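Local coordinates for protein anaphase-promoting complex subunit cut9 (Schizosaccharomyces pombe, PDB 2XPI) that serves as a homodimeric TPR-superhelix subunit of the anaphase-promoting complex, the E3 ubiquitin ligase that controls progression through mitosis and G1, and binds the subunit Hcn1, at residues L173-F179 and M202-R206; G194-A200 and V229-C233; W166-L170 and V209-L213; P117-F121 and L145-A151; L95-Y100 and Q125-T130. Residue numbers count along the deposited sequence, not the author numbering.

Contact 1: L173-F179 and M202-R206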
# COMPACT_ATOMS: atom_id res chain seq x y z
N LEU A 173 3.91 -6.13 -24.05
CA LEU A 173 5.23 -6.75 -23.98
C LEU A 173 5.55 -7.66 -25.16
O LEU A 173 6.70 -7.74 -25.58
CB LEU A 173 5.36 -7.57 -22.70
CG LEU A 173 5.91 -6.98 -21.40
CD1 LEU A 173 6.00 -5.47 -21.48
CD2 LEU A 173 5.05 -7.43 -20.20
N GLY A 174 4.54 -8.35 -25.68
CA GLY A 174 4.74 -9.42 -26.64
C GLY A 174 4.87 -10.73 -25.89
O GLY A 174 5.30 -10.74 -24.74
N GLU A 175 4.49 -11.83 -26.53
CA GLU A 175 4.48 -13.15 -25.88
C GLU A 175 5.89 -13.71 -25.74
O GLU A 175 6.13 -14.64 -24.97
CB GLU A 175 3.60 -14.13 -26.66
CG GLU A 175 2.18 -13.63 -26.90
CD GLU A 175 1.16 -14.77 -26.95
OE1 GLU A 175 0.24 -14.71 -27.80
OE2 GLU A 175 1.29 -15.72 -26.13
N THR A 176 6.80 -13.14 -26.51
CA THR A 176 8.22 -13.43 -26.39
C THR A 176 9.01 -12.14 -26.65
O THR A 176 8.48 -11.17 -27.20
CB THR A 176 8.64 -14.50 -27.38
OG1 THR A 176 8.56 -13.96 -28.70
CG2 THR A 176 7.74 -15.72 -27.27
N ASN A 177 10.28 -12.14 -26.25
CA ASN A 177 11.16 -10.99 -26.42
C ASN A 177 11.18 -10.43 -27.84
O ASN A 177 11.75 -11.05 -28.74
CB ASN A 177 12.58 -11.39 -26.00
CG ASN A 177 13.55 -10.23 -26.06
OD1 ASN A 177 13.15 -9.08 -26.17
ND2 ASN A 177 14.85 -10.54 -25.97
N PRO A 178 10.60 -9.23 -28.05
CA PRO A 178 10.62 -8.55 -29.36
C PRO A 178 12.02 -8.17 -29.82
O PRO A 178 12.28 -8.21 -31.03
CB PRO A 178 9.80 -7.28 -29.12
CG PRO A 178 9.01 -7.56 -27.91
CD PRO A 178 9.86 -8.45 -27.05
N PHE A 179 12.90 -7.79 -28.90
CA PHE A 179 14.27 -7.41 -29.24
C PHE A 179 15.17 -8.63 -29.40
O PHE A 179 16.36 -8.57 -29.07
CB PHE A 179 14.84 -6.44 -28.20
CG PHE A 179 13.88 -5.35 -27.79
CD1 PHE A 179 13.67 -4.25 -28.60
CD2 PHE A 179 13.20 -5.43 -26.58
CE1 PHE A 179 12.78 -3.25 -28.22
CE2 PHE A 179 12.32 -4.44 -26.19
CZ PHE A 179 12.10 -3.34 -27.01
N MET A 202 11.68 -5.97 -19.07
CA MET A 202 10.44 -6.35 -19.72
C MET A 202 10.28 -7.89 -19.87
O MET A 202 9.15 -8.40 -19.87
CB MET A 202 10.27 -5.60 -21.04
CG MET A 202 10.10 -4.10 -20.87
SD MET A 202 9.55 -3.25 -22.36
CE MET A 202 11.07 -3.02 -23.26
N CYS A 203 11.39 -8.62 -20.00
CA CYS A 203 11.33 -10.09 -20.00
C CYS A 203 10.96 -10.57 -18.62
O CYS A 203 10.30 -11.59 -18.48
CB CYS A 203 12.67 -10.72 -20.38
SG CYS A 203 13.16 -10.62 -22.12
N TYR A 204 11.41 -9.85 -17.59
CA TYR A 204 11.07 -10.20 -16.23
C TYR A 204 9.58 -10.02 -16.09
O TYR A 204 8.90 -10.84 -15.46
CB TYR A 204 11.79 -9.30 -15.23
CG TYR A 204 11.17 -9.35 -13.85
CD1 TYR A 204 11.35 -10.44 -13.02
CD2 TYR A 204 10.38 -8.30 -13.38
CE1 TYR A 204 10.78 -10.49 -11.78
CE2 TYR A 204 9.80 -8.34 -12.14
CZ TYR A 204 10.00 -9.44 -11.34
OH TYR A 204 9.42 -9.49 -10.08
N LEU A 205 9.08 -8.95 -16.68
CA LEU A 205 7.67 -8.61 -16.55
C LEU A 205 6.89 -9.69 -17.26
O LEU A 205 5.90 -10.21 -16.74
CB LEU A 205 7.40 -7.25 -17.17
CG LEU A 205 6.64 -6.22 -16.34
CD1 LEU A 205 6.99 -6.27 -14.86
CD2 LEU A 205 6.92 -4.84 -16.92
N ARG A 206 7.35 -10.05 -18.45
CA ARG A 206 6.74 -11.13 -19.20
C ARG A 206 6.77 -12.44 -18.41
O ARG A 206 5.84 -13.23 -18.50
CB ARG A 206 7.42 -11.31 -20.55
CG ARG A 206 6.44 -11.27 -21.68
CD ARG A 206 6.98 -11.97 -22.88
NE ARG A 206 8.39 -11.68 -22.96
CZ ARG A 206 8.88 -10.49 -23.27
NH1 ARG A 206 8.07 -9.47 -23.54
NH2 ARG A 206 10.19 -10.33 -23.30
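The long side chain of Arg-206 is the main bump here, and the bend of the chain from Leu-173 to Asn-177 is the hollow that takes it. Where helix 166-173 ends, Gly-174 adopts a positive phi that calls for glycine, and the backbone curls round the guanidinium. Arg-206 NH1 donates a long hydrogen bond of 3.3 Å to Gly-174 O, less certain because that oxygen is crowded in the model, while one face of the guanidinium lies against the backbone of Thr-176 and Asn-177, with Asn-177 CA 3.3 Å from Arg-206 NH2. Beside this polar socket, Leu-173 fills a second recess on the helix: its CD2 sits 3.8 Å from Leu-205 CB, and its CD1 lies 4.3 Å from Met-202 SD. At the other end, the methyl of Met-202 meets the edge of the Phe-179 ring, CE to CE2 at 3.5 Å. Asn-177 and Arg-206 are residues of a gold cyanide site in this crystal. Asn-177 ND2 bonds to Glu-225 and Glu-199, and Glu-175 forms a salt bridge with Arg-218. The loop thus packs the end of TPR 3 on the first helix of TPR 4, with helix 150-162 touching Leu-173, Met-202 and Leu-205, and helix 216-229 touching Cys-203.

Contact 2: G194-A200 and V229-C233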
# COMPACT_ATOMS: atom_id res chain seq x y z
N GLY A 194 24.56 1.94 -16.67
CA GLY A 194 24.79 1.64 -15.27
C GLY A 194 23.62 0.94 -14.61
O GLY A 194 23.77 0.34 -13.55
N GLY A 195 22.44 1.05 -15.23
CA GLY A 195 21.23 0.42 -14.72
C GLY A 195 20.90 -0.86 -15.46
O GLY A 195 21.66 -1.27 -16.34
N ILE A 196 19.79 -1.51 -15.07
CA ILE A 196 19.29 -2.73 -15.72
C ILE A 196 18.74 -2.40 -17.11
O ILE A 196 17.94 -1.49 -17.24
CB ILE A 196 18.08 -3.35 -14.97
CG1 ILE A 196 18.22 -3.27 -13.44
CG2 ILE A 196 17.77 -4.75 -15.50
CD1 ILE A 196 19.49 -3.74 -12.94
N LYS A 197 19.14 -3.14 -18.14
CA LYS A 197 18.65 -2.84 -19.48
C LYS A 197 17.15 -3.01 -19.48
O LYS A 197 16.67 -4.03 -19.04
CB LYS A 197 19.26 -3.76 -20.52
CG LYS A 197 20.75 -3.62 -20.67
CD LYS A 197 21.21 -4.25 -21.95
CE LYS A 197 22.70 -4.07 -22.14
NZ LYS A 197 23.11 -4.37 -23.54
N LEU A 198 16.42 -2.02 -19.95
CA LEU A 198 14.97 -2.13 -19.95
C LEU A 198 14.51 -3.38 -20.72
O LEU A 198 13.45 -3.95 -20.44
CB LEU A 198 14.32 -0.85 -20.49
CG LEU A 198 14.26 0.31 -19.50
CD1 LEU A 198 13.80 1.61 -20.17
CD2 LEU A 198 13.34 -0.03 -18.32
N GLU A 199 15.32 -3.83 -21.67
CA GLU A 199 15.04 -5.10 -22.34
C GLU A 199 14.95 -6.24 -21.31
O GLU A 199 14.07 -7.10 -21.39
CB GLU A 199 16.10 -5.42 -23.38
CG GLU A 199 15.83 -6.74 -24.12
CD GLU A 199 16.91 -7.10 -25.12
OE1 GLU A 199 17.83 -6.28 -25.34
OE2 GLU A 199 16.84 -8.22 -25.68
N ALA A 200 15.86 -6.25 -20.33
CA ALA A 200 15.82 -7.29 -19.32
C ALA A 200 14.54 -7.18 -18.53
O ALA A 200 13.79 -8.15 -18.40
CB ALA A 200 16.99 -7.16 -18.42
N VAL A 229 20.22 -11.38 -20.83
CA VAL A 229 20.27 -10.02 -21.37
C VAL A 229 21.07 -9.05 -20.48
O VAL A 229 21.85 -8.23 -20.99
CB VAL A 229 18.85 -9.45 -21.60
CG1 VAL A 229 18.93 -7.96 -21.99
CG2 VAL A 229 18.13 -10.25 -22.66
N ASP A 230 20.88 -9.14 -19.17
CA ASP A 230 21.60 -8.29 -18.22
C ASP A 230 21.71 -9.04 -16.90
O ASP A 230 20.71 -9.28 -16.23
CB ASP A 230 20.88 -6.94 -18.03
CG ASP A 230 21.71 -5.93 -17.23
OD1 ASP A 230 22.30 -6.31 -16.19
OD2 ASP A 230 21.78 -4.73 -17.64
N ALA A 231 22.93 -9.40 -16.54
CA ALA A 231 23.20 -10.13 -15.31
C ALA A 231 22.70 -9.41 -14.07
O ALA A 231 22.68 -9.99 -13.00
CB ALA A 231 24.68 -10.41 -15.18
N LYS A 232 22.31 -8.14 -14.21
CA LYS A 232 21.91 -7.35 -13.04
C LYS A 232 20.43 -7.52 -12.69
O LYS A 232 19.99 -7.12 -11.63
CB LYS A 232 22.29 -5.87 -13.18
CG LYS A 232 23.79 -5.64 -13.33
CD LYS A 232 24.20 -4.16 -13.20
CE LYS A 232 23.39 -3.23 -14.10
NZ LYS A 232 23.47 -3.62 -15.53
N CYS A 233 19.68 -8.15 -13.58
CA CYS A 233 18.27 -8.44 -13.29
C CYS A 233 18.08 -9.53 -12.22
O CYS A 233 17.61 -10.64 -12.48
CB CYS A 233 17.53 -8.82 -14.56
SG CYS A 233 15.81 -8.68 -14.32
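A buried lysine-aspartate pair, both members within 229-233, bridges to the backbone of the approach to helix 198-212. Lys-232 NZ forms a salt bridge with Asp-230 OD2 (2.9 Å) and also donates to Gly-195 O at 3.1 Å, while Asp-230 OD2 accepts from Lys-197 N at 3.1 Å. Asp-230 OD1 takes the backbone N of Lys-232 at 2.7 Å, an Asx turn inside the type I turn 230-233 that fixes the carboxylate. Apolar contacts flank this network. Ile-196 CD1 rests 3.5 Å from Lys-232 CB, and Ala-200 CB packs on Val-229 CG1 (4.1 Å) and on Cys-233 CB (4.2 Å). The second subunit covers this face: its Trp-90 packs on Ile-196 and Lys-232, and its Gln-99 on Cys-233. The arrangement closes TPR 4, bringing the turn after its second helix back beside the start of its first, within the TPR 1-7 region that mediates homodimerization of the superhelix.

Contact 3: W166-L170 and V209-L213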
# COMPACT_ATOMS: atom_id res chain seq x y z
N TRP A 166 -3.73 -9.47 -17.66
CA TRP A 166 -2.66 -10.33 -18.16
C TRP A 166 -2.51 -10.28 -19.67
O TRP A 166 -1.40 -10.28 -20.19
CB TRP A 166 -2.85 -11.76 -17.70
CG TRP A 166 -3.02 -11.87 -16.24
CD1 TRP A 166 -4.07 -12.44 -15.58
CD2 TRP A 166 -2.13 -11.39 -15.23
NE1 TRP A 166 -3.88 -12.34 -14.22
CE2 TRP A 166 -2.70 -11.70 -13.98
CE3 TRP A 166 -0.90 -10.71 -15.27
CZ2 TRP A 166 -2.09 -11.35 -12.77
CZ3 TRP A 166 -0.29 -10.38 -14.06
CH2 TRP A 166 -0.89 -10.70 -12.83
N GLN A 167 -3.63 -10.24 -20.38
CA GLN A 167 -3.61 -10.12 -21.83
C GLN A 167 -3.19 -8.70 -22.24
O GLN A 167 -2.41 -8.53 -23.18
CB GLN A 167 -4.98 -10.50 -22.42
CG GLN A 167 -5.12 -10.33 -23.94
CD GLN A 167 -3.99 -10.99 -24.72
OE1 GLN A 167 -3.32 -10.34 -25.53
NE2 GLN A 167 -3.76 -12.28 -24.47
N GLY A 168 -3.69 -7.69 -21.54
CA GLY A 168 -3.22 -6.33 -21.75
C GLY A 168 -1.71 -6.28 -21.71
O GLY A 168 -1.07 -5.91 -22.71
N ALA A 169 -1.13 -6.67 -20.57
CA ALA A 169 0.32 -6.68 -20.39
C ALA A 169 1.04 -7.43 -21.51
O ALA A 169 2.12 -7.02 -21.95
CB ALA A 169 0.67 -7.28 -19.06
N LEU A 170 0.45 -8.53 -21.98
CA LEU A 170 1.07 -9.31 -23.04
C LEU A 170 0.98 -8.61 -24.40
O LEU A 170 1.92 -8.70 -25.19
CB LEU A 170 0.46 -10.70 -23.12
CG LEU A 170 1.39 -11.88 -22.79
CD1 LEU A 170 2.56 -11.45 -21.92
CD2 LEU A 170 0.59 -13.00 -22.15
N VAL A 209 3.90 -12.38 -15.84
CA VAL A 209 2.61 -12.65 -16.47
C VAL A 209 2.44 -14.16 -16.63
O VAL A 209 1.45 -14.74 -16.17
CB VAL A 209 2.51 -11.97 -17.87
CG1 VAL A 209 1.35 -12.54 -18.67
CG2 VAL A 209 2.36 -10.46 -17.73
N TYR A 210 3.41 -14.79 -17.29
CA TYR A 210 3.35 -16.23 -17.54
C TYR A 210 3.19 -17.05 -16.27
O TYR A 210 2.54 -18.09 -16.28
CB TYR A 210 4.56 -16.68 -18.34
CG TYR A 210 4.38 -16.42 -19.81
CD1 TYR A 210 3.17 -16.69 -20.43
CD2 TYR A 210 5.41 -15.92 -20.58
CE1 TYR A 210 2.99 -16.46 -21.76
CE2 TYR A 210 5.24 -15.69 -21.93
CZ TYR A 210 4.02 -15.96 -22.50
OH TYR A 210 3.84 -15.74 -23.84
N THR A 211 3.77 -16.58 -15.17
CA THR A 211 3.58 -17.23 -13.89
C THR A 211 2.11 -17.18 -13.50
O THR A 211 1.55 -18.17 -13.01
CB THR A 211 4.41 -16.54 -12.82
OG1 THR A 211 5.80 -16.62 -13.17
CG2 THR A 211 4.19 -17.19 -11.47
N ASN A 212 1.47 -16.04 -13.74
CA ASN A 212 0.07 -15.85 -13.35
C ASN A 212 -0.90 -16.55 -14.28
O ASN A 212 -2.05 -16.76 -13.91
CB ASN A 212 -0.28 -14.38 -13.23
CG ASN A 212 0.25 -13.77 -11.94
OD1 ASN A 212 -0.25 -14.04 -10.86
ND2 ASN A 212 1.29 -12.93 -12.06
N LEU A 213 -0.45 -16.90 -15.48
CA LEU A 213 -1.24 -17.73 -16.39
C LEU A 213 -0.88 -19.21 -16.20
O LEU A 213 -1.45 -20.11 -16.84
CB LEU A 213 -1.02 -17.27 -17.83
CG LEU A 213 -1.38 -15.80 -18.05
CD1 LEU A 213 -1.06 -15.36 -19.48
CD2 LEU A 213 -2.85 -15.53 -17.71
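Val-209, the first residue of 209-213, enters the space between three residues of helix 166-173: its CG1 is 3.6 Å from Leu-170 CD2, and its CG2 lies 3.8 Å from Ala-169 CB and 4.1 Å from CE3 at the edge of the Trp-166 ring. Tyr-210 starts with its CA-to-CB bond directed away, yet its ring swings back so that CE1 comes within 4.2 Å of Leu-170 CD2; its hydroxyl is hydrogen-bonded to Glu-175 O and Arg-218. After Thr-211, which faces helix 216-229, the helix presents Asn-212 to the indole. Asn-212 CB sits over the six-membered ring of Trp-166, 3.6 Å from the centroid and 15° off the normal, a CH-pi contact, and its amide ND2 bonds back to Gln-208 O. Leu-213, just past the helix, completes the seam with CD2 3.8 Å from Trp-166 CB and CD1 3.9 Å from Leu-170 CD2. No hydrogen bond joins the segments. Helix 150-162 adds Val-161 beneath Trp-166, Ala-169 and Val-209. This is inter-repeat packing of a TPR superhelix: the second helix of TPR 3 lies against the C-terminal end of the first helix of TPR 4.

Contact 4: P117-F121 and L145-A151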
# COMPACT_ATOMS: atom_id res chain seq x y z
N PRO A 117 7.93 12.44 -23.65
CA PRO A 117 7.74 11.10 -23.09
C PRO A 117 8.44 10.90 -21.74
O PRO A 117 7.84 10.34 -20.83
CB PRO A 117 8.37 10.20 -24.17
CG PRO A 117 8.15 10.96 -25.45
CD PRO A 117 8.33 12.40 -25.07
N ASN A 118 9.68 11.34 -21.62
CA ASN A 118 10.39 11.21 -20.35
C ASN A 118 9.66 11.88 -19.21
O ASN A 118 9.73 11.44 -18.07
CB ASN A 118 11.80 11.78 -20.48
CG ASN A 118 12.64 10.97 -21.43
OD1 ASN A 118 13.76 11.36 -21.77
ND2 ASN A 118 12.10 9.84 -21.88
N ASP A 119 8.94 12.96 -19.51
CA ASP A 119 8.18 13.62 -18.47
C ASP A 119 6.90 12.87 -18.13
O ASP A 119 6.52 12.80 -16.96
CB ASP A 119 7.93 15.09 -18.84
CG ASP A 119 9.22 15.87 -18.85
OD1 ASP A 119 10.12 15.51 -18.06
OD2 ASP A 119 9.35 16.82 -19.66
N ALA A 120 6.26 12.30 -19.14
CA ALA A 120 5.13 11.40 -18.94
C ALA A 120 5.55 10.21 -18.09
O ALA A 120 4.82 9.77 -17.20
CB ALA A 120 4.60 10.93 -20.26
N PHE A 121 6.72 9.66 -18.38
CA PHE A 121 7.23 8.55 -17.59
C PHE A 121 7.33 8.90 -16.11
O PHE A 121 6.80 8.20 -15.24
CB PHE A 121 8.61 8.12 -18.08
CG PHE A 121 9.30 7.17 -17.14
CD1 PHE A 121 8.93 5.83 -17.11
CD2 PHE A 121 10.28 7.62 -16.28
CE1 PHE A 121 9.56 4.93 -16.23
CE2 PHE A 121 10.91 6.73 -15.38
CZ PHE A 121 10.54 5.39 -15.36
N LEU A 145 2.22 6.81 -25.98
CA LEU A 145 3.54 6.91 -25.36
C LEU A 145 4.34 5.62 -25.42
O LEU A 145 5.51 5.62 -25.80
CB LEU A 145 3.42 7.31 -23.89
CG LEU A 145 3.62 8.77 -23.49
CD1 LEU A 145 4.78 9.38 -24.26
CD2 LEU A 145 2.34 9.56 -23.69
N TYR A 146 3.71 4.51 -25.02
CA TYR A 146 4.39 3.22 -24.92
C TYR A 146 5.09 2.85 -26.22
O TYR A 146 6.00 2.02 -26.23
CB TYR A 146 3.42 2.11 -24.51
CG TYR A 146 2.18 2.06 -25.37
CD1 TYR A 146 2.15 1.29 -26.53
CD2 TYR A 146 1.06 2.80 -25.04
CE1 TYR A 146 1.02 1.25 -27.33
CE2 TYR A 146 -0.07 2.77 -25.83
CZ TYR A 146 -0.08 2.00 -26.97
OH TYR A 146 -1.21 1.97 -27.76
N ASN A 147 4.67 3.47 -27.32
CA ASN A 147 5.28 3.23 -28.62
C ASN A 147 6.51 4.09 -28.88
O ASN A 147 7.29 3.82 -29.79
CB ASN A 147 4.26 3.42 -29.72
CG ASN A 147 3.75 2.12 -30.28
OD1 ASN A 147 3.66 1.11 -29.56
ND2 ASN A 147 3.43 2.11 -31.56
N ARG A 148 6.67 5.14 -28.09
CA ARG A 148 7.70 6.12 -28.38
C ARG A 148 8.77 6.12 -27.29
O ARG A 148 9.73 6.88 -27.36
CB ARG A 148 7.06 7.50 -28.51
CG ARG A 148 5.97 7.56 -29.58
CD ARG A 148 4.90 8.58 -29.25
NE ARG A 148 5.48 9.87 -28.88
CZ ARG A 148 4.83 10.82 -28.23
NH1 ARG A 148 3.57 10.61 -27.86
NH2 ARG A 148 5.43 11.97 -27.93
N SER A 149 8.60 5.26 -26.30
CA SER A 149 9.50 5.24 -25.16
C SER A 149 9.54 3.82 -24.58
O SER A 149 8.49 3.23 -24.36
CB SER A 149 9.02 6.26 -24.12
OG SER A 149 9.82 6.28 -22.95
N SER A 150 10.72 3.27 -24.36
CA SER A 150 10.82 1.94 -23.74
C SER A 150 10.50 2.00 -22.25
O SER A 150 9.94 1.05 -21.68
CB SER A 150 12.21 1.33 -23.94
OG SER A 150 12.58 1.37 -25.30
N ALA A 151 10.87 3.11 -21.61
CA ALA A 151 10.55 3.31 -20.21
C ALA A 151 9.04 3.35 -20.05
O ALA A 151 8.49 2.78 -19.11
CB ALA A 151 11.18 4.58 -19.69
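Pro-117, at the start of helix 117-129, has the most surface covered. Its CB lies 3.7 Å from Leu-145 CD1 and 4.0 Å from Ser-149 CB, and Arg-148 comes near the ring with its tip, NH2 lying 3.8 Å from Pro-117 CG. Phe-121, one turn on, faces the next helix instead: Ala-151 CB sits over its ring, 4.0 Å from the centroid and 27° off the normal, a CH-pi contact whose nearest atoms, Phe-121 CD1 and Ala-151 CB, are 3.6 Å apart. The small alanine lets the helix start come close to the ring. Between the two, Ala-120 CB touches Leu-145 CG at 4.0 Å. Ser-149 is the N-cap residue of helix 150-162, its OG accepting a weak bond from Cys-152 N. No hydrogen bond crosses the contact. Phe-121 also packs on Cys-152 and Leu-155, and Leu-198 touches Ala-151 from helix 198-212. The arrangement is stacking of successive TPR units, with the first helix of TPR 2 beside the start of the first helix of TPR 3.

Contact 5: L95-Y100 and Q125-T130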
# COMPACT_ATOMS: atom_id res chain seq x y z
N LEU A 95 9.71 13.17 -5.50
CA LEU A 95 9.61 11.74 -5.63
C LEU A 95 10.50 11.08 -4.58
O LEU A 95 10.04 10.35 -3.71
CB LEU A 95 10.14 11.35 -7.01
CG LEU A 95 9.33 10.47 -7.93
CD1 LEU A 95 10.21 10.05 -9.13
CD2 LEU A 95 8.82 9.27 -7.18
N MET A 96 11.79 11.38 -4.68
CA MET A 96 12.80 10.79 -3.84
C MET A 96 12.45 11.01 -2.38
O MET A 96 12.79 10.18 -1.55
CB MET A 96 14.14 11.44 -4.16
CG MET A 96 15.23 10.51 -4.65
SD MET A 96 15.07 9.85 -6.31
CE MET A 96 13.84 8.60 -6.03
N GLN A 97 11.79 12.11 -2.06
CA GLN A 97 11.49 12.42 -0.67
C GLN A 97 10.08 11.99 -0.30
O GLN A 97 9.61 12.28 0.81
CB GLN A 97 11.66 13.90 -0.40
CG GLN A 97 13.08 14.40 -0.49
CD GLN A 97 13.24 15.70 0.26
OE1 GLN A 97 13.70 16.72 -0.28
NE2 GLN A 97 12.83 15.69 1.51
N GLN A 98 9.42 11.30 -1.23
CA GLN A 98 8.09 10.74 -0.98
C GLN A 98 7.10 11.82 -0.61
O GLN A 98 6.18 11.61 0.17
CB GLN A 98 8.14 9.68 0.11
CG GLN A 98 9.16 8.61 -0.17
CD GLN A 98 9.26 7.60 0.95
OE1 GLN A 98 8.53 6.61 0.97
NE2 GLN A 98 10.18 7.84 1.88
N GLN A 99 7.32 13.00 -1.18
CA GLN A 99 6.35 14.07 -1.13
C GLN A 99 5.63 14.01 -2.46
O GLN A 99 6.01 14.66 -3.42
CB GLN A 99 7.07 15.37 -0.90
CG GLN A 99 7.66 15.43 0.51
CD GLN A 99 8.53 16.66 0.76
OE1 GLN A 99 8.43 17.68 0.07
NE2 GLN A 99 9.39 16.55 1.77
N TYR A 100 4.58 13.20 -2.50
CA TYR A 100 3.94 12.81 -3.76
C TYR A 100 2.91 13.81 -4.28
O TYR A 100 2.67 13.89 -5.50
CB TYR A 100 3.30 11.42 -3.62
CG TYR A 100 4.32 10.35 -3.36
CD1 TYR A 100 5.45 10.25 -4.15
CD2 TYR A 100 4.17 9.43 -2.32
CE1 TYR A 100 6.40 9.28 -3.94
CE2 TYR A 100 5.12 8.44 -2.09
CZ TYR A 100 6.23 8.37 -2.91
OH TYR A 100 7.21 7.42 -2.71
N GLN A 125 5.41 7.58 -12.83
CA GLN A 125 6.12 7.01 -11.68
C GLN A 125 5.49 7.44 -10.38
O GLN A 125 5.29 6.62 -9.46
CB GLN A 125 7.56 7.49 -11.66
CG GLN A 125 8.54 6.54 -12.29
CD GLN A 125 8.79 5.35 -11.41
OE1 GLN A 125 9.83 5.25 -10.77
NE2 GLN A 125 7.81 4.47 -11.33
N VAL A 126 5.19 8.73 -10.29
CA VAL A 126 4.60 9.29 -9.09
C VAL A 126 3.28 8.58 -8.81
O VAL A 126 3.02 8.13 -7.68
CB VAL A 126 4.42 10.85 -9.21
CG1 VAL A 126 3.75 11.42 -7.99
CG2 VAL A 126 5.77 11.55 -9.47
N TYR A 127 2.45 8.44 -9.83
CA TYR A 127 1.17 7.78 -9.64
C TYR A 127 1.34 6.35 -9.14
O TYR A 127 0.53 5.88 -8.35
CB TYR A 127 0.35 7.76 -10.94
CG TYR A 127 -0.06 9.12 -11.43
CD1 TYR A 127 -0.01 10.23 -10.59
CD2 TYR A 127 -0.48 9.31 -12.74
CE1 TYR A 127 -0.38 11.50 -11.04
CE2 TYR A 127 -0.85 10.55 -13.20
CZ TYR A 127 -0.80 11.65 -12.34
OH TYR A 127 -1.18 12.88 -12.78
N CYS A 128 2.38 5.67 -9.61
CA CYS A 128 2.63 4.29 -9.17
C CYS A 128 3.01 4.21 -7.72
O CYS A 128 2.68 3.24 -7.03
CB CYS A 128 3.74 3.64 -9.98
SG CYS A 128 3.19 3.05 -11.56
N CYS A 129 3.74 5.22 -7.25
CA CYS A 129 4.12 5.29 -5.84
C CYS A 129 2.92 5.52 -4.95
O CYS A 129 2.94 5.25 -3.77
CB CYS A 129 5.16 6.38 -5.61
SG CYS A 129 6.71 6.02 -6.44
N THR A 130 1.85 6.03 -5.55
CA THR A 130 0.64 6.38 -4.83
C THR A 130 -0.35 5.24 -4.99
O THR A 130 -1.46 5.29 -4.45
CB THR A 130 0.04 7.65 -5.45
OG1 THR A 130 0.84 8.77 -5.08
CG2 THR A 130 -1.36 7.90 -4.97
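This contact belongs to the junction between TPR 1 and TPR 2, beside the homodimer interface. A Schellman motif ends helix 83-96: Gln-98, with positive phi, is its C-prime residue, and Gln-98 N bonds to Leu-95 O at 2.7 Å. The chain then turns through the N-cap residue Gln-99 into helix 100-114, so that Leu-95 and Tyr-100, from successive helices, meet the same side of helix 117-129. Tyr-100 has the largest share of the buried surface. Cys-129 CB lies over its ring, 3.9 Å from the centroid and 28° off the normal, a CH-pi contact; Cys-129 SG, 4.9 Å from that centroid, adds an oblique sulfur-aromatic contact. The Tyr-100 carbonyl O sits 3.7 Å from Val-126 CG1, and Tyr-100 CB is 3.9 Å from Thr-130 OG1. Leu-95 packs alongside, its CG 4.0 Å from Val-126 CG2 and its CD2 3.9 Å from Cys-129 SG. Val-126 therefore touches both residues, while its side chain also meets Ala-103 and Ala-104 of helix 100-114. The turn itself points to the partner: Gln-97 O is hydrogen-bonded to Tyr-154 of the second subunit, and Gln-99 NE2 to Ser-201 of the second subunit. The geometry is that of TPR stacking, in which the first helix of one repeat packs against both helices of the preceding helix-turn-helix unit.

In the fold
All five contacts lie in TPR units 1 to 4, on one side of the chain's centre; contact 2 closes TPR 4 on itself, and the others join neighbouring repeats. Contact 2 is the buried one, with a charged network and the second subunit upon it; the other four are partly buried. Contacts 3, 4 and 5 are apolar and aromatic, without hydrogen bonds between their segments, whereas contact 1 is built on an arginine in a backbone bend. Contacts 1, 2 and 3 share helix 198-212, and contacts 4 and 5 share helix 117-129. Glu-199, also bonded to Gln-47, links contact 2 to Asn-177 of contact 1. Contacts 2 and 5 both touch the second subunit.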